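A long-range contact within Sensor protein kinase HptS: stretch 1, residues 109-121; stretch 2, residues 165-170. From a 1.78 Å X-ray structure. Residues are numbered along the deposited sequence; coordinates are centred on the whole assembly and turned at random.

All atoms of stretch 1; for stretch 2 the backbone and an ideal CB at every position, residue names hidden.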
ATOM      1  N   ARG B 109      20.204 -24.064   8.923  1.00 53.13           N
ATOM      2  CA  ARG B 109      21.310 -24.540   8.100  1.00 56.35           C
ATOM      3  C   ARG B 109      22.166 -23.384   7.599  1.00 56.27           C
ATOM      4  O   ARG B 109      23.392 -23.392   7.758  1.00 60.52           O
ATOM      5  CB  ARG B 109      20.774 -25.358   6.925  1.00 56.89           C
ATOM      6  CG  ARG B 109      21.540 -26.642   6.667  1.00 68.92           C
ATOM      7  CD  ARG B 109      21.000 -27.351   5.440  1.00 69.23           C
ATOM      8  NE  ARG B 109      19.664 -27.887   5.672  1.00 65.70           N
ATOM      9  CZ  ARG B 109      19.423 -29.107   6.137  1.00 69.21           C
ATOM     10  NH1 ARG B 109      20.433 -29.921   6.415  1.00 69.49           N
ATOM     11  NH2 ARG B 109      18.176 -29.518   6.320  1.00 71.28           N
ATOM     12  N   LEU B 110      21.534 -22.378   6.987  1.00 54.60           N
ATOM     13  CA  LEU B 110      22.289 -21.268   6.411  1.00 55.92           C
ATOM     14  C   LEU B 110      23.029 -20.479   7.484  1.00 58.24           C
ATOM     15  O   LEU B 110      24.136 -19.983   7.249  1.00 58.08           O
ATOM     16  CB  LEU B 110      21.356 -20.349   5.624  1.00 53.10           C
ATOM     17  CG  LEU B 110      20.706 -20.948   4.376  1.00 52.43           C
ATOM     18  CD1 LEU B 110      19.806 -19.925   3.703  1.00 49.48           C
ATOM     19  CD2 LEU B 110      21.756 -21.468   3.409  1.00 55.27           C
ATOM     20  N   SER B 111      22.426 -20.343   8.668  1.00 54.41           N
ATOM     21  CA  SER B 111      23.098 -19.638   9.754  1.00 58.65           C
ATOM     22  C   SER B 111      24.268 -20.441  10.304  1.00 62.11           C
ATOM     23  O   SER B 111      25.253 -19.858  10.773  1.00 65.34           O
ATOM     24  CB  SER B 111      22.102 -19.317  10.870  1.00 57.39           C
ATOM     25  OG  SER B 111      22.177 -20.275  11.912  1.00 62.78           O
ATOM     26  N   GLU B 112      24.184 -21.772  10.254  1.00 62.52           N
ATOM     27  CA  GLU B 112      25.265 -22.612  10.757  1.00 67.16           C
ATOM     28  C   GLU B 112      26.450 -22.626   9.798  1.00 68.16           C
ATOM     29  O   GLU B 112      27.598 -22.443  10.217  1.00 69.30           O
ATOM     30  CB  GLU B 112      24.755 -24.035  11.000  1.00 66.84           C
ATOM     31  CG  GLU B 112      25.836 -25.102  10.944  1.00 70.55           C
ATOM     32  CD  GLU B 112      25.270 -26.504  10.841  1.00 75.83           C
ATOM     33  OE1 GLU B 112      25.081 -27.148  11.894  1.00 77.77           O
ATOM     34  OE2 GLU B 112      25.014 -26.962   9.708  1.00 78.94           O
ATOM     35  N   ILE B 113      26.190 -22.844   8.505  1.00 66.60           N
ATOM     36  CA  ILE B 113      27.278 -22.880   7.533  1.00 67.53           C
ATOM     37  C   ILE B 113      27.937 -21.512   7.406  1.00 68.03           C
ATOM     38  O   ILE B 113      29.113 -21.414   7.036  1.00 69.52           O
ATOM     39  CB  ILE B 113      26.768 -23.392   6.172  1.00 65.53           C
ATOM     40  CG1 ILE B 113      25.754 -22.418   5.571  1.00 63.47           C
ATOM     41  CG2 ILE B 113      26.158 -24.777   6.320  1.00 67.18           C
ATOM     42  CD1 ILE B 113      25.337 -22.765   4.158  1.00 64.45           C
ATOM     43  N   LYS B 114      27.203 -20.439   7.710  1.00 65.08           N
ATOM     44  CA  LYS B 114      27.809 -19.111   7.721  1.00 65.35           C
ATOM     45  C   LYS B 114      28.731 -18.943   8.921  1.00 68.02           C
ATOM     46  O   LYS B 114      29.799 -18.330   8.811  1.00 68.74           O
ATOM     47  CB  LYS B 114      26.719 -18.040   7.718  1.00 62.58           C
ATOM     48  CG  LYS B 114      27.209 -16.641   8.061  1.00 62.30           C
ATOM     49  CD  LYS B 114      26.050 -15.662   8.158  1.00 61.29           C
ATOM     50  CE  LYS B 114      26.503 -14.321   8.711  1.00 59.64           C
ATOM     51  NZ  LYS B 114      25.379 -13.347   8.787  1.00 59.35           N
ATOM     52  N   LYS B 115      28.341 -19.491  10.073  1.00 68.13           N
ATOM     53  CA  LYS B 115      29.168 -19.388  11.269  1.00 68.91           C
ATOM     54  C   LYS B 115      30.331 -20.373  11.231  1.00 70.43           C
ATOM     55  O   LYS B 115      31.489 -19.987  11.420  1.00 74.44           O
ATOM     56  CB  LYS B 115      28.313 -19.619  12.518  1.00 67.56           C
ATOM     57  CG  LYS B 115      29.121 -19.935  13.767  1.00 72.20           C
ATOM     58  CD  LYS B 115      28.258 -19.893  15.017  1.00 69.94           C
ATOM     59  CE  LYS B 115      29.114 -19.730  16.262  1.00 71.76           C
ATOM     60  NZ  LYS B 115      28.969 -20.880  17.196  1.00 75.80           N
ATOM     61  N   ASP B 116      30.040 -21.652  10.981  1.00 69.77           N
ATOM     62  CA  ASP B 116      31.071 -22.680  11.069  1.00 72.26           C
ATOM     63  C   ASP B 116      31.978 -22.691   9.843  1.00 74.38           C
ATOM     64  O   ASP B 116      33.204 -22.770   9.979  1.00 76.61           O
ATOM     65  CB  ASP B 116      30.427 -24.055  11.260  1.00 72.71           C
ATOM     66  CG  ASP B 116      29.805 -24.222  12.631  1.00 73.41           C
ATOM     67  OD1 ASP B 116      30.086 -23.390  13.519  1.00 74.08           O
ATOM     68  OD2 ASP B 116      29.033 -25.187  12.822  1.00 75.91           O
ATOM     69  N   ASN B 117      31.401 -22.615   8.645  1.00 71.82           N
ATOM     70  CA  ASN B 117      32.153 -22.792   7.411  1.00 71.10           C
ATOM     71  C   ASN B 117      32.364 -21.501   6.633  1.00 72.66           C
ATOM     72  O   ASN B 117      32.993 -21.536   5.569  1.00 74.20           O
ATOM     73  CB  ASN B 117      31.451 -23.820   6.515  1.00 70.79           C
ATOM     74  CG  ASN B 117      31.335 -25.182   7.170  1.00 73.94           C
ATOM     75  OD1 ASN B 117      30.361 -25.905   6.960  1.00 72.04           O
ATOM     76  ND2 ASN B 117      32.332 -25.540   7.971  1.00 73.64           N
ATOM     77  N   ARG B 118      31.857 -20.370   7.129  1.00 71.09           N
ATOM     78  CA  ARG B 118      31.962 -19.082   6.434  1.00 71.21           C
ATOM     79  C   ARG B 118      31.374 -19.156   5.026  1.00 71.50           C
ATOM     80  O   ARG B 118      31.792 -18.428   4.122  1.00 70.10           O
ATOM     81  CB  ARG B 118      33.411 -18.588   6.393  1.00 73.53           C
ATOM     82  CG  ARG B 118      33.962 -18.184   7.749  1.00 75.16           C
ATOM     83  CD  ARG B 118      33.329 -16.889   8.239  1.00 76.25           C
ATOM     84  NE  ARG B 118      33.740 -16.556   9.601  1.00 82.16           N
ATOM     85  CZ  ARG B 118      32.898 -16.227  10.576  1.00 81.83           C
ATOM     86  NH1 ARG B 118      31.592 -16.188  10.343  1.00 78.33           N
ATOM     87  NH2 ARG B 118      33.360 -15.939  11.785  1.00 81.50           N
ATOM     88  N   GLN B 119      30.403 -20.044   4.835  1.00 69.58           N
ATOM     89  CA  GLN B 119      29.679 -20.154   3.576  1.00 68.66           C
ATOM     90  C   GLN B 119      28.419 -19.301   3.660  1.00 64.30           C
ATOM     91  O   GLN B 119      27.595 -19.492   4.561  1.00 64.99           O
ATOM     92  CB  GLN B 119      29.323 -21.610   3.273  1.00 69.09           C
ATOM     93  CG  GLN B 119      30.516 -22.549   3.168  1.00 70.90           C
ATOM     94  CD  GLN B 119      30.105 -23.961   2.797  1.00 74.09           C
ATOM     95  OE1 GLN B 119      29.042 -24.176   2.213  1.00 74.23           O
ATOM     96  NE2 GLN B 119      30.944 -24.933   3.138  1.00 73.35           N
ATOM     97  N   PHE B 120      28.271 -18.368   2.729  1.00 60.67           N
ATOM     98  CA  PHE B 120      27.157 -17.432   2.729  1.00 63.17           C
ATOM     99  C   PHE B 120      26.138 -17.826   1.669  1.00 61.84           C
ATOM    100  O   PHE B 120      26.412 -18.630   0.776  1.00 59.86           O
ATOM    101  CB  PHE B 120      27.659 -16.002   2.505  1.00 61.95           C
ATOM    102  CG  PHE B 120      28.604 -15.523   3.569  1.00 67.37           C
ATOM    103  CD1 PHE B 120      29.955 -15.823   3.504  1.00 69.75           C
ATOM    104  CD2 PHE B 120      28.139 -14.782   4.642  1.00 66.29           C
ATOM    105  CE1 PHE B 120      30.825 -15.388   4.486  1.00 69.19           C
ATOM    106  CE2 PHE B 120      29.003 -14.344   5.627  1.00 67.03           C
ATOM    107  CZ  PHE B 120      30.348 -14.647   5.548  1.00 69.63           C
ATOM    108  N   ALA B 121      24.944 -17.247   1.782  1.00 59.25           N
ATOM    109  CA  ALA B 121      23.819 -17.617   0.936  1.00 57.32           C
ATOM    110  C   ALA B 121      23.244 -16.392   0.242  1.00 57.10           C
ATOM    111  O   ALA B 121      23.195 -15.301   0.819  1.00 54.16           O
ATOM    112  CB  ALA B 121      22.721 -18.314   1.748  1.00 55.49           C
ATOM    113  N   UNK B 165      19.192 -20.445  -5.480  1.00 54.88           N
ATOM    114  CA  UNK B 165      19.906 -20.353  -4.214  1.00 58.23           C
ATOM    115  C   UNK B 165      21.393 -20.542  -4.480  1.00 62.66           C
ATOM    116  O   UNK B 165      21.803 -21.572  -5.024  1.00 62.31           O
ATOM    117  CB  UNK B 165      19.392 -21.387  -3.211  1.00 58.23           C
ATOM    118  N   UNK B 166      22.197 -19.556  -4.094  1.00 61.68           N
ATOM    119  CA  UNK B 166      23.633 -19.566  -4.346  1.00 62.86           C
ATOM    120  C   UNK B 166      24.366 -19.525  -3.013  1.00 63.55           C
ATOM    121  O   UNK B 166      24.186 -18.588  -2.225  1.00 62.45           O
ATOM    122  CB  UNK B 166      24.047 -18.391  -5.234  1.00 62.86           C
ATOM    123  N   UNK B 167      25.204 -20.530  -2.772  1.00 62.74           N
ATOM    124  CA  UNK B 167      26.051 -20.602  -1.588  1.00 64.50           C
ATOM    125  C   UNK B 167      27.501 -20.502  -2.036  1.00 67.48           C
ATOM    126  O   UNK B 167      27.946 -21.270  -2.899  1.00 66.98           O
ATOM    127  CB  UNK B 167      25.804 -21.890  -0.801  1.00 64.50           C
ATOM    128  N   UNK B 168      28.235 -19.551  -1.460  1.00 67.71           N
ATOM    129  CA  UNK B 168      29.593 -19.244  -1.883  1.00 70.34           C
ATOM    130  C   UNK B 168      30.517 -19.178  -0.673  1.00 72.53           C
ATOM    131  O   UNK B 168      30.080 -19.225   0.479  1.00 69.13           O
ATOM    132  CB  UNK B 168      29.632 -17.927  -2.660  1.00 70.34           C
ATOM    133  N   UNK B 169      31.814 -19.057  -0.957  1.00 76.51           N
ATOM    134  CA  UNK B 169      32.838 -19.079   0.078  1.00 76.77           C
ATOM    135  C   UNK B 169      34.131 -18.506  -0.484  1.00 79.52           C
ATOM    136  O   UNK B 169      34.514 -18.819  -1.613  1.00 80.52           O
ATOM    137  CB  UNK B 169      33.056 -20.499   0.605  1.00 76.77           C
ATOM    138  N   UNK B 170      34.800 -17.678   0.314  1.00 80.03           N
ATOM    139  CA  UNK B 170      36.083 -17.097  -0.080  1.00 83.77           C
ATOM    140  C   UNK B 170      37.233 -18.047   0.235  1.00 84.04           C
ATOM    141  O   UNK B 170      37.290 -19.164  -0.280  1.00 83.31           O
ATOM    142  CB  UNK B 170      36.301 -15.756   0.624  1.00 83.77           C
TER

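Stretch 1 is a helix that ends in a tight turn, Arg-118 having positive phi, and then runs out as a strand beside stretch 2. The two strands are antiparallel: Phe-120 N donates to the backbone O of position 168 at 3.0 Å, and N of position 168 returns a bond of 3.0 Å to Phe-120 O. This frame sets the rules for the side chains, because alternate positions fall on opposite faces of the sheet, and the helix covers the face that carries Ala-121.

Position 165 has extended backbone angles (-96/122) and a CA-to-CB bond that points sideways, with nothing of stretch 1 within 5.5 Å of the ideal CB. Only a side chain with some reach would touch Ala-121, so leucine, methionine or isoleucine would all be reasonable. It is Leu-165, whose chi1 t, chi2 p rotamer brings CD1 to 4.3 Å from Ala-121 CB.

Position 166 also points sideways and its ideal CB finds no neighbour; stretch 1 sets little demand beyond strand propensity, which beta-branched residues satisfy. Ile-166 fills it; its side chain makes no contact with stretch 1, while its backbone O receives a CA-H...O contact from Ala-121 CA at 3.3 Å.

Position 167 is closely hemmed in, its ideal CB 3.7 Å from Phe-120 O. It pairs with Ala-121 across a non-hydrogen-bonded site, CA to CA 4.5 Å, and its CB shares a face with the small methyl of Ala-121. Beyond lie the aliphatic ends of Leu-110 and Ile-113, with Gln-119 OE1 5.0 Å from the ideal CB. A branched or long apolar side chain suits this pocket: isoleucine, leucine or methionine, while valine would reach less far. Ile-167, chi1 m and chi2 t, sends CD1 to 3.8 Å from Ile-113 CD1 and 4.0 Å from Leu-110 CD2, while its CG2 lies 3.6 Å from Gln-119 OE1. Its CA also approaches Phe-120 O, at 3.1 Å.

Position 168 is the hydrogen-bonded partner of Phe-120 and shares its face. A broad side chain, aromatic or long aliphatic, could lie against Phe-120. Tyr-168, with chi1 p, places one ring face over Phe-120 CB, which sits 3.9 Å from the ring centroid in a CH-pi contact. The two rings are near parallel (23°) but slid apart, centroids 6.0 Å from each other, so they barely overlap. One water links Tyr-168 OH and Ala-121 O, at 2.7 Å from each.

At position 169 the CB points sideways, 4.2 Å from Gln-119 CG and 5.1 Å from Asn-117 O, a carbonyl at the helix-to-strand turn. A long side chain with a terminal donor is favoured, lysine or arginine, although glutamine might also serve. Lys-169 runs nearly extended, its CD 3.7 Å from Gln-119 CG, then turns at chi4 p so that NZ donates to Asn-117 O at 3.1 Å.

Position 170 has open space around its CB, so polar residues fit easily. CA-to-CB points sideways, and Asp-170 makes no side-chain contact with stretch 1; its N donates to a water that in turn donates to Arg-118 O, both at 3.0 Å.

Stretch 2 (165-170) LIIYKD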
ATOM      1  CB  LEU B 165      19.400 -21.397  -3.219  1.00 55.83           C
ATOM      2  CG  LEU B 165      20.307 -21.632  -2.008  1.00 58.09           C
ATOM      3  CD1 LEU B 165      20.346 -20.403  -1.106  1.00 54.20           C
ATOM      4  CD2 LEU B 165      19.866 -22.861  -1.232  1.00 58.17           C
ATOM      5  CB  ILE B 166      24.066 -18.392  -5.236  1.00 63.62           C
ATOM      6  CG1 ILE B 166      23.096 -18.215  -6.407  1.00 63.57           C
ATOM      7  CG2 ILE B 166      25.492 -18.594  -5.731  1.00 68.23           C
ATOM      8  CD1 ILE B 166      23.067 -16.814  -6.952  1.00 66.11           C
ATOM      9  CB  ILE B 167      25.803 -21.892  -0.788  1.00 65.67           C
ATOM     10  CG1 ILE B 167      24.375 -21.907  -0.241  1.00 63.84           C
ATOM     11  CG2 ILE B 167      26.810 -22.017   0.339  1.00 66.58           C
ATOM     12  CD1 ILE B 167      24.057 -23.125   0.595  1.00 63.93           C
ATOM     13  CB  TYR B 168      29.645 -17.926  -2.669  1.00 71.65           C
ATOM     14  CG  TYR B 168      29.027 -16.748  -1.948  1.00 70.75           C
ATOM     15  CD1 TYR B 168      27.667 -16.482  -2.048  1.00 67.19           C
ATOM     16  CD2 TYR B 168      29.805 -15.896  -1.174  1.00 71.72           C
ATOM     17  CE1 TYR B 168      27.099 -15.407  -1.393  1.00 66.05           C
ATOM     18  CE2 TYR B 168      29.246 -14.817  -0.516  1.00 70.24           C
ATOM     19  CZ  TYR B 168      27.892 -14.577  -0.631  1.00 69.20           C
ATOM     20  OH  TYR B 168      27.331 -13.506   0.022  1.00 66.62           O
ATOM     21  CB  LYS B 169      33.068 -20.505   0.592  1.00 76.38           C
ATOM     22  CG  LYS B 169      34.266 -20.654   1.513  1.00 77.63           C
ATOM     23  CD  LYS B 169      34.125 -21.870   2.411  1.00 76.86           C
ATOM     24  CE  LYS B 169      35.408 -22.135   3.178  1.00 78.93           C
ATOM     25  NZ  LYS B 169      35.730 -21.020   4.112  1.00 76.76           N
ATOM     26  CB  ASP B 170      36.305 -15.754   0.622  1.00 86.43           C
ATOM     27  CG  ASP B 170      37.504 -15.000   0.073  1.00 88.91           C
ATOM     28  OD1 ASP B 170      37.934 -15.303  -1.059  1.00 87.44           O
ATOM     29  OD2 ASP B 170      38.015 -14.102   0.774  1.00 90.26           O
TER
HETATM   30  O   HOH W   1      33.532 -16.435   2.690  1.00 76.25           O
HETATM   31  O   HOH W   2      24.825 -13.157   0.812  1.00 60.64           O
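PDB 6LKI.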